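Long-range contacts in variant surface glycoprotein MITat 1.13 (Trypanosoma brucei, PDB 6Z8H), which probably forms part of the surface coat of the parasite, which evades the host immune response by expressing a series of antigenically distinct coat proteins: residues G36-L41 / E118-Y123; Q110-K115 / E266-I271; E185-K190 / N260-H265. One frame throughout, in Å; residues are numbered along the deposited sequence.

Contact 1: residues G36-L41 / E118-Y123. With NAG (2-acetamido-2-deoxy-beta-D-glucopyranose), chain E; MAN (alpha-D-mannopyranose), chain C; NAG (2-acetamido-2-deoxy-beta-D-glucopyranose), chain F.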
loop_
_atom_site.group_PDB
_atom_site.type_symbol
_atom_site.label_atom_id
_atom_site.label_comp_id
_atom_site.label_asym_id
_atom_site.label_seq_id
_atom_site.Cartn_x
_atom_site.Cartn_y
_atom_site.Cartn_z
ATOM N N GLY A 36 -14.920 12.922 -9.989
ATOM C CA GLY A 36 -13.739 13.662 -10.393
ATOM C C GLY A 36 -12.731 13.797 -9.272
ATOM O O GLY A 36 -11.524 13.662 -9.493
ATOM N N CYS A 37 -13.192 14.073 -8.057
ATOM C CA CYS A 37 -12.273 14.192 -6.935
ATOM C C CYS A 37 -11.556 12.870 -6.683
ATOM O O CYS A 37 -10.335 12.842 -6.479
ATOM C CB CYS A 37 -12.985 14.617 -5.659
ATOM S SG CYS A 37 -13.587 16.313 -5.663
ATOM N N LYS A 38 -12.283 11.759 -6.766
ATOM C CA LYS A 38 -11.679 10.460 -6.515
ATOM C C LYS A 38 -10.693 10.133 -7.613
ATOM O O LYS A 38 -9.578 9.686 -7.329
ATOM C CB LYS A 38 -12.761 9.381 -6.438
ATOM C CG LYS A 38 -12.229 7.963 -6.235
ATOM C CD LYS A 38 -13.367 6.925 -6.186
ATOM C CE LYS A 38 -12.763 5.523 -6.199
ATOM N NZ LYS A 38 -13.788 4.490 -6.245
ATOM N N SER A 39 -11.076 10.336 -8.875
ATOM C CA SER A 39 -10.183 10.058 -9.993
ATOM C C SER A 39 -8.917 10.893 -9.902
ATOM O O SER A 39 -7.804 10.371 -10.078
ATOM C CB SER A 39 -10.890 10.312 -11.322
ATOM O OG SER A 39 -9.972 10.142 -12.384
ATOM N N ARG A 40 -9.042 12.175 -9.571
ATOM C CA ARG A 40 -7.862 13.028 -9.559
ATOM C C ARG A 40 -6.937 12.628 -8.422
ATOM O O ARG A 40 -5.711 12.587 -8.591
ATOM C CB ARG A 40 -8.250 14.506 -9.446
ATOM C CG ARG A 40 -7.040 15.404 -9.685
ATOM C CD ARG A 40 -7.274 16.875 -9.335
ATOM N NE ARG A 40 -8.404 17.470 -10.039
ATOM C CZ ARG A 40 -8.653 18.773 -10.089
ATOM N NH1 ARG A 40 -7.872 19.635 -9.463
ATOM N NH2 ARG A 40 -9.727 19.204 -10.727
ATOM N N LEU A 41 -7.495 12.316 -7.260
ATOM C CA LEU A 41 -6.667 11.972 -6.109
ATOM C C LEU A 41 -5.917 10.658 -6.335
ATOM O O LEU A 41 -4.727 10.526 -5.975
ATOM C CB LEU A 41 -7.536 11.886 -4.858
ATOM C CG LEU A 41 -6.815 11.842 -3.507
ATOM C CD1 LEU A 41 -5.840 13.024 -3.376
ATOM C CD2 LEU A 41 -7.792 11.785 -2.331
ATOM N N GLU A 118 -8.512 5.689 1.915
ATOM C CA GLU A 118 -9.603 5.968 2.845
ATOM C C GLU A 118 -10.465 7.116 2.335
ATOM O O GLU A 118 -11.697 7.036 2.376
ATOM C CB GLU A 118 -9.059 6.271 4.247
ATOM C CG GLU A 118 -10.173 6.482 5.267
ATOM C CD GLU A 118 -9.700 6.629 6.688
ATOM O OE1 GLU A 118 -8.531 6.314 6.963
ATOM O OE2 GLU A 118 -10.473 7.033 7.569
ATOM N N ALA A 119 -9.845 8.197 1.854
ATOM C CA ALA A 119 -10.624 9.310 1.319
ATOM C C ALA A 119 -11.409 8.899 0.087
ATOM O O ALA A 119 -12.549 9.340 -0.092
ATOM C CB ALA A 119 -9.695 10.481 1.012
ATOM N N ALA A 120 -10.853 8.003 -0.727
ATOM C CA ALA A 120 -11.525 7.508 -1.922
ATOM C C ALA A 120 -12.777 6.736 -1.552
ATOM O O ALA A 120 -13.808 6.860 -2.223
ATOM C CB ALA A 120 -10.562 6.614 -2.712
ATOM N N GLY A 121 -12.728 5.989 -0.455
ATOM C CA GLY A 121 -13.928 5.317 0.017
ATOM C C GLY A 121 -15.016 6.307 0.407
ATOM O O GLY A 121 -16.207 6.118 0.097
ATOM N N VAL A 122 -14.635 7.376 1.108
ATOM C CA VAL A 122 -15.620 8.414 1.391
ATOM C C VAL A 122 -16.186 8.980 0.093
ATOM O O VAL A 122 -17.406 9.187 -0.017
ATOM C CB VAL A 122 -15.063 9.498 2.334
ATOM C CG1 VAL A 122 -16.150 10.525 2.661
ATOM C CG2 VAL A 122 -14.562 8.879 3.605
ATOM N N TYR A 123 -15.334 9.243 -0.919
ATOM C CA TYR A 123 -15.871 9.759 -2.183
ATOM C C TYR A 123 -16.868 8.789 -2.818
ATOM O O TYR A 123 -17.800 9.227 -3.501
ATOM C CB TYR A 123 -14.752 10.142 -3.160
ATOM C CG TYR A 123 -14.077 11.441 -2.807
ATOM C CD1 TYR A 123 -14.778 12.639 -2.842
ATOM C CD2 TYR A 123 -12.709 11.498 -2.513
ATOM C CE1 TYR A 123 -14.176 13.850 -2.519
ATOM C CE2 TYR A 123 -12.103 12.700 -2.189
ATOM C CZ TYR A 123 -12.820 13.878 -2.244
ATOM O OH TYR A 123 -12.192 15.055 -1.918
HETATM C C1 NAG E . -11.144 10.213 8.457
HETATM C C2 NAG E . -9.903 9.945 9.430
HETATM C C3 NAG E . -10.256 9.082 10.576
HETATM C C4 NAG E . -11.511 9.599 11.236
HETATM C C5 NAG E . -12.549 9.788 10.157
HETATM C C6 NAG E . -13.860 10.277 10.724
HETATM C C7 NAG E . -7.553 9.990 8.705
HETATM C C8 NAG E . -6.567 9.323 7.835
HETATM N N2 NAG E . -8.774 9.449 8.628
HETATM O O3 NAG E . -9.210 9.095 11.516
HETATM O O4 NAG E . -11.814 8.514 12.007
HETATM O O5 NAG E . -12.126 10.746 9.263
HETATM O O6 NAG E . -14.865 10.055 9.778
HETATM O O7 NAG E . -7.230 10.862 9.415
HETATM C C1 MAN C . -14.002 6.282 -14.177
HETATM C C2 MAN C . -13.643 6.632 -12.721
HETATM C C3 MAN C . -14.062 8.011 -12.350
HETATM C C4 MAN C . -13.622 9.059 -13.392
HETATM C C5 MAN C . -14.088 8.628 -14.795
HETATM C C6 MAN C . -13.538 9.566 -15.860
HETATM O O2 MAN C . -12.229 6.669 -12.553
HETATM O O3 MAN C . -13.595 8.384 -11.074
HETATM O O4 MAN C . -14.228 10.332 -13.093
HETATM O O5 MAN C . -13.602 7.308 -15.073
HETATM O O6 MAN C . -13.369 10.866 -15.241
HETATM C C1 NAG F . -17.035 1.936 -9.240
HETATM C C2 NAG F . -16.985 3.298 -9.938
HETATM C C3 NAG F . -17.668 3.167 -11.275
HETATM C C4 NAG F . -16.984 2.071 -12.052
HETATM C C5 NAG F . -17.009 0.777 -11.218
HETATM C C6 NAG F . -16.379 -0.426 -11.860
HETATM C C7 NAG F . -16.847 5.204 -8.435
HETATM C C8 NAG F . -17.580 6.155 -7.571
HETATM N N2 NAG F . -17.511 4.354 -9.118
HETATM O O3 NAG F . -17.569 4.439 -11.900
HETATM O O4 NAG F . -17.615 1.692 -13.262
HETATM O O5 NAG F . -16.410 0.993 -10.028
HETATM O O6 NAG F . -15.039 -0.141 -12.221
HETATM O O7 NAG F . -15.683 5.201 -8.451
#

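Contact 2: residues Q110-K115 / E266-I271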
loop_
_atom_site.group_PDB
_atom_site.type_symbol
_atom_site.label_atom_id
_atom_site.label_comp_id
_atom_site.label_asym_id
_atom_site.label_seq_id
_atom_site.Cartn_x
_atom_site.Cartn_y
_atom_site.Cartn_z
ATOM N N GLN A 110 3.624 4.452 1.881
ATOM C CA GLN A 110 2.607 3.647 2.542
ATOM C C GLN A 110 1.586 4.535 3.233
ATOM O O GLN A 110 0.381 4.273 3.148
ATOM C CB GLN A 110 3.242 2.699 3.556
ATOM C CG GLN A 110 4.013 1.508 2.959
ATOM C CD GLN A 110 4.891 0.794 3.963
ATOM O OE1 GLN A 110 5.224 1.334 5.031
ATOM N NE2 GLN A 110 5.288 -0.426 3.622
ATOM N N ALA A 111 2.039 5.594 3.921
ATOM C CA ALA A 111 1.106 6.482 4.614
ATOM C C ALA A 111 0.182 7.188 3.633
ATOM O O ALA A 111 -1.008 7.384 3.925
ATOM C CB ALA A 111 1.900 7.482 5.456
ATOM N N ALA A 112 0.702 7.552 2.454
ATOM C CA ALA A 112 -0.114 8.229 1.450
ATOM C C ALA A 112 -1.125 7.271 0.826
ATOM O O ALA A 112 -2.292 7.635 0.619
ATOM C CB ALA A 112 0.787 8.839 0.385
ATOM N N ILE A 113 -0.718 6.044 0.533
ATOM C CA ILE A 113 -1.651 5.063 -0.012
ATOM C C ILE A 113 -2.826 4.870 0.939
ATOM O O ILE A 113 -4.003 4.893 0.537
ATOM C CB ILE A 113 -0.957 3.717 -0.269
ATOM C CG1 ILE A 113 0.036 3.843 -1.430
ATOM C CG2 ILE A 113 -2.017 2.627 -0.491
ATOM C CD1 ILE A 113 0.987 2.652 -1.528
ATOM N N SER A 114 -2.536 4.698 2.227
ATOM C CA SER A 114 -3.626 4.405 3.151
ATOM C C SER A 114 -4.557 5.598 3.297
ATOM O O SER A 114 -5.779 5.430 3.355
ATOM C CB SER A 114 -3.084 3.992 4.507
ATOM O OG SER A 114 -2.535 5.075 5.207
ATOM N N LYS A 115 -4.011 6.812 3.346
ATOM C CA LYS A 115 -4.838 7.999 3.553
ATOM C C LYS A 115 -5.635 8.360 2.304
ATOM O O LYS A 115 -6.815 8.718 2.401
ATOM C CB LYS A 115 -3.936 9.129 4.046
ATOM C CG LYS A 115 -3.519 8.948 5.496
ATOM C CD LYS A 115 -2.393 9.871 5.899
ATOM C CE LYS A 115 -2.088 9.780 7.386
ATOM N NZ LYS A 115 -1.335 10.976 7.844
ATOM N N GLU A 266 -1.886 16.202 2.511
ATOM C CA GLU A 266 -0.683 16.445 3.329
ATOM C C GLU A 266 0.263 15.239 3.227
ATOM O O GLU A 266 1.473 15.474 3.328
ATOM C CB GLU A 266 -1.036 16.734 4.778
ATOM C CG GLU A 266 0.170 17.031 5.651
ATOM C CD GLU A 266 1.177 18.014 5.065
ATOM O OE1 GLU A 266 2.369 17.605 4.832
ATOM O OE2 GLU A 266 0.770 19.191 4.817
ATOM N N ALA A 267 -0.241 14.022 3.038
ATOM C CA ALA A 267 0.635 12.854 2.959
ATOM C C ALA A 267 1.400 12.838 1.648
ATOM O O ALA A 267 2.573 12.435 1.613
ATOM C CB ALA A 267 -0.181 11.573 3.094
ATOM N N LEU A 268 0.788 13.319 0.569
ATOM C CA LEU A 268 1.530 13.504 -0.672
ATOM C C LEU A 268 2.613 14.568 -0.511
ATOM O O LEU A 268 3.760 14.366 -0.936
ATOM C CB LEU A 268 0.565 13.877 -1.796
ATOM C CG LEU A 268 -0.500 12.817 -2.111
ATOM C CD1 LEU A 268 -1.375 13.283 -3.253
ATOM C CD2 LEU A 268 0.177 11.469 -2.434
ATOM N N LYS A 269 2.301 15.680 0.157
ATOM C CA LYS A 269 3.317 16.703 0.391
ATOM C C LYS A 269 4.472 16.143 1.222
ATOM O O LYS A 269 5.639 16.502 1.002
ATOM C CB LYS A 269 2.720 17.922 1.085
ATOM C CG LYS A 269 3.715 19.033 1.251
ATOM C CD LYS A 269 3.065 20.328 1.687
ATOM C CE LYS A 269 4.051 21.482 1.626
ATOM N NZ LYS A 269 3.498 22.735 2.208
ATOM N N ALA A 270 4.179 15.246 2.172
ATOM C CA ALA A 270 5.247 14.670 2.991
ATOM C C ALA A 270 6.280 13.930 2.152
ATOM O O ALA A 270 7.474 13.921 2.488
ATOM C CB ALA A 270 4.663 13.721 4.037
ATOM N N ILE A 271 5.840 13.295 1.067
ATOM C CA ILE A 271 6.774 12.602 0.199
ATOM C C ILE A 271 7.682 13.616 -0.472
ATOM O O ILE A 271 8.906 13.458 -0.502
ATOM C CB ILE A 271 6.039 11.741 -0.840
ATOM C CG1 ILE A 271 5.185 10.663 -0.180
ATOM C CG2 ILE A 271 7.058 11.098 -1.804
ATOM C CD1 ILE A 271 4.299 9.932 -1.164
#

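Contact 3: residues E185-K190 / N260-H265. With NAG (2-acetamido-2-deoxy-beta-D-glucopyranose), chain E.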
loop_
_atom_site.group_PDB
_atom_site.type_symbol
_atom_site.label_atom_id
_atom_site.label_comp_id
_atom_site.label_asym_id
_atom_site.label_seq_id
_atom_site.Cartn_x
_atom_site.Cartn_y
_atom_site.Cartn_z
ATOM N N GLU A 185 -1.051 22.273 -6.479
ATOM C CA GLU A 185 -2.320 21.583 -6.619
ATOM C C GLU A 185 -3.195 21.878 -5.403
ATOM O O GLU A 185 -2.717 21.831 -4.265
ATOM C CB GLU A 185 -2.052 20.079 -6.748
ATOM C CG GLU A 185 -3.313 19.250 -6.993
ATOM C CD GLU A 185 -3.968 19.551 -8.335
ATOM O OE1 GLU A 185 -3.244 19.947 -9.269
ATOM O OE2 GLU A 185 -5.199 19.370 -8.450
ATOM N N PRO A 186 -4.456 22.238 -5.596
ATOM C CA PRO A 186 -5.324 22.517 -4.450
ATOM C C PRO A 186 -5.758 21.238 -3.751
ATOM O O PRO A 186 -5.730 20.139 -4.311
ATOM C CB PRO A 186 -6.528 23.234 -5.074
ATOM C CG PRO A 186 -6.546 22.723 -6.506
ATOM C CD PRO A 186 -5.105 22.530 -6.885
ATOM N N GLU A 187 -6.224 21.422 -2.517
ATOM C CA GLU A 187 -6.762 20.319 -1.748
ATOM C C GLU A 187 -7.965 19.712 -2.469
ATOM O O GLU A 187 -8.737 20.424 -3.132
ATOM C CB GLU A 187 -7.235 20.809 -0.379
ATOM C CG GLU A 187 -6.173 20.756 0.694
ATOM C CD GLU A 187 -6.338 21.834 1.739
ATOM O OE1 GLU A 187 -5.529 22.787 1.739
ATOM O OE2 GLU A 187 -7.277 21.726 2.556
ATOM N N PRO A 188 -8.169 18.401 -2.331
ATOM C CA PRO A 188 -9.403 17.788 -2.835
ATOM C C PRO A 188 -10.615 18.399 -2.145
ATOM O O PRO A 188 -10.566 18.736 -0.957
ATOM C CB PRO A 188 -9.241 16.304 -2.472
ATOM C CG PRO A 188 -7.758 16.114 -2.288
ATOM C CD PRO A 188 -7.297 17.411 -1.680
ATOM N N ALA A 189 -11.696 18.564 -2.913
ATOM C CA ALA A 189 -12.891 19.256 -2.443
ATOM C C ALA A 189 -13.698 18.378 -1.495
ATOM O O ALA A 189 -13.759 17.158 -1.644
ATOM C CB ALA A 189 -13.768 19.695 -3.623
ATOM N N LYS A 190 -14.371 19.027 -0.543
ATOM C CA LYS A 190 -15.188 18.307 0.424
ATOM C C LYS A 190 -16.553 17.953 -0.151
ATOM O O LYS A 190 -17.128 16.928 0.220
ATOM C CB LYS A 190 -15.365 19.170 1.672
ATOM C CG LYS A 190 -14.498 18.790 2.859
ATOM C CD LYS A 190 -14.788 19.723 4.030
ATOM C CE LYS A 190 -14.542 19.040 5.356
ATOM N NZ LYS A 190 -14.352 20.012 6.474
ATOM N N ASN A 260 -10.378 14.140 6.049
ATOM C CA ASN A 260 -9.771 12.980 5.398
ATOM C C ASN A 260 -9.054 13.379 4.117
ATOM O O ASN A 260 -7.969 12.864 3.820
ATOM C CB ASN A 260 -10.839 11.967 5.013
ATOM C CG ASN A 260 -11.306 11.068 6.157
ATOM O OD1 ASN A 260 -12.189 10.234 5.937
ATOM N ND2 ASN A 260 -10.761 11.236 7.359
ATOM N N ALA A 261 -9.652 14.280 3.331
ATOM C CA ALA A 261 -9.011 14.670 2.082
ATOM C C ALA A 261 -7.824 15.586 2.339
ATOM O O ALA A 261 -6.818 15.512 1.632
ATOM C CB ALA A 261 -10.009 15.349 1.158
ATOM N N THR A 262 -7.910 16.434 3.366
ATOM C CA THR A 262 -6.785 17.286 3.725
ATOM C C THR A 262 -5.601 16.450 4.168
ATOM O O THR A 262 -4.471 16.729 3.773
ATOM C CB THR A 262 -7.205 18.237 4.849
ATOM O OG1 THR A 262 -8.375 18.962 4.463
ATOM C CG2 THR A 262 -6.076 19.190 5.211
ATOM N N VAL A 263 -5.835 15.424 4.990
ATOM C CA VAL A 263 -4.756 14.572 5.480
ATOM C C VAL A 263 -4.130 13.774 4.346
ATOM O O VAL A 263 -2.915 13.546 4.339
ATOM C CB VAL A 263 -5.316 13.674 6.597
ATOM C CG1 VAL A 263 -4.436 12.534 6.897
ATOM C CG2 VAL A 263 -5.582 14.499 7.860
ATOM N N ALA A 264 -4.936 13.333 3.377
ATOM C CA ALA A 264 -4.401 12.667 2.194
ATOM C C ALA A 264 -3.504 13.605 1.392
ATOM O O ALA A 264 -2.382 13.238 1.009
ATOM C CB ALA A 264 -5.559 12.136 1.351
ATOM N N HIS A 265 -3.980 14.830 1.147
ATOM C CA HIS A 265 -3.177 15.844 0.472
ATOM C C HIS A 265 -1.860 16.061 1.202
ATOM O O HIS A 265 -0.799 16.154 0.579
ATOM C CB HIS A 265 -3.978 17.143 0.445
ATOM C CG HIS A 265 -3.514 18.177 -0.540
ATOM N ND1 HIS A 265 -3.544 17.980 -1.901
ATOM C CD2 HIS A 265 -3.145 19.466 -0.361
ATOM C CE1 HIS A 265 -3.181 19.091 -2.518
ATOM N NE2 HIS A 265 -2.960 20.017 -1.605
HETATM C C1 NAG E . -11.144 10.213 8.457
HETATM C C2 NAG E . -9.903 9.945 9.430
HETATM C C3 NAG E . -10.256 9.082 10.576
HETATM C C4 NAG E . -11.511 9.599 11.236
HETATM C C5 NAG E . -12.549 9.788 10.157
HETATM C C6 NAG E . -13.860 10.277 10.724
HETATM C C7 NAG E . -7.553 9.990 8.705
HETATM C C8 NAG E . -6.567 9.323 7.835
HETATM N N2 NAG E . -8.774 9.449 8.628
HETATM O O3 NAG E . -9.210 9.095 11.516
HETATM O O4 NAG E . -11.814 8.514 12.007
HETATM O O5 NAG E . -12.126 10.746 9.263
HETATM O O6 NAG E . -14.865 10.055 9.778
HETATM O O7 NAG E . -7.230 10.862 9.415
#

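Contact 1: residues G36-L41 / E118-Y123
Two hydrogen bonds grip K38 NZ, one from NZ to O7 of the chain F NAG at 3.0 Å and one from NZ to N124 OD1; a long, weak ion pair to E118 OE2 of the second subunit adds to them. The K38 chain is fully extended, with CG anti to the backbone N, so it reaches across the flank of the facing helix: its CB abuts Y123 CB at 3.9 Å and its CG passes A120 CB at 4.1 Å. Y123 makes the largest share of the contact. C37 CB stands over one face of its ring, 3.7 Å from the centroid and offset toward the rim, in a CH-pi contact; C37 SG, disulfide-bonded to C31, is oblique to the ring. L41 CD2 comes in at the ring edge and also meets A119 CB at 4.1 Å, while the Y123 hydroxyl is hydrogen-bonded to A189 O. E118, on another side of its helix, accepts from N2 of the chain E NAG at OE2 (3.1 Å) and from N124 ND2 of the second subunit. With the axes of these short segments 9.3 Å apart and running at 160°, this is helix packing in the long antiparallel hairpin of the A-type VSG N-terminal domain.

Contact 2: residues Q110-K115 / E266-I271
I271 has CG1 anti to its carbonyl carbon (chi1 -61°) and a chain extended beyond it (chi2 172°), which carries CD1 out toward helix 78-129 to meet A112 CB at 4.0 Å. L268 also sets CG anti to the carbonyl carbon; its CA-CB bond runs along the flank of the interface, but the branch ending in CD2 turns inward and touches the same A112 methyl at 3.9 Å. K115, again with CG anti to the carbonyl carbon, stretches its chain past A267, so that CD lies 4.0 Å from A267 CB. Two alanines face each other at the centre. A267 CB sits against the backbone of the opposite helix, 3.7 Å from A112 CA, and A112 CB receives A267, L268 and I271 together, a single methyl touched by three aliphatic side chains. Such small residues let the axes of the two short segments approach to 8.6 Å. No hydrogen bond crosses the interface, which is held by apolar packing, with K115 lying at its margin and touching a NAG. Within helix 78-129, S114 OG donates to A111 O at 3.1 Å from above the carbonyl plane, so that this oxygen is gripped by two donors, the second being K115 N. L268 and I271 also lean on Y48 of helix 34-75, while I113, on the far side of its helix, packs on I113 of the second subunit. Helix 260-273 thus runs antiparallel to helix 78-129 (163°) and touches helix 34-75 as well, packing as a third helix against the long hairpin of this A-type VSG N-terminal domain.

Contact 3: residues E185-K190 / N260-H265
Residues 185-189 follow a polyproline II-like path, crossing the first turns of helix 260-273, whose N-A-T start is an N-glycosylation sequon. The main encounter is between this extended chain and the imidazole of H265. CG of H265 is anti to the backbone N (chi1 -163°), which swings the ring out from the helix and against the chain. E187 CA stands almost exactly above the ring centre, 3.8 Å from the centroid and 7° off the normal, a face-on CH-pi contact. The E187 side chain crosses the histidine at about a right angle, CG lying 3.5 Å from H265 CD2, and its carboxylate is turned 43° from the ring plane. Bent at chi2, the glutamate brings OE2 obliquely toward T262, with OG1 of that threonine 3.5 Å away. At the ring edge, in the plane, lies E185 O, 3.2 Å from H265 NE2; ND1 is hydrogen-bonded to R44 of helix 34-75, which helps fix the rotation of the imidazole. P188 crosses the histidine obliquely with its CD, while its CB rests on A261 CB at 3.8 Å; the proline also touches Y123 and L41, so it is wedged between the helix and the long hairpin. The carboxylate of E185 turns elsewhere, to a salt bridge with R40. On another side of the helix N260, its CG anti to the carbonyl carbon, carries the sugar: ND2 is bonded to C1 of the chain E NAG at 1.5 Å, and V263 CG1 packs against C8, the acetamide methyl, at 4.0 Å.

Overall arrangement
From the N terminus, helix 34-75 turns into helix 78-129, and contact 1 closes this almost wholly helical hairpin of 76 intervening residues. Contact 2 starts on helix 78-129 just before 118-123 and reaches forward to helix 260-273, so it crosses contact 1 along the chain; its 150-residue loop contains all of the five-stranded sheet. Contact 3 is nested inside that loop, after contact 1 has closed, and itself encloses three of the strands. Direct touches join the sites: a salt bridge and a hydrogen bond join contacts 1 and 3, while K115 packs on V263 between contacts 2 and 3. Together they tie hairpin, shorter helix and loop into one body.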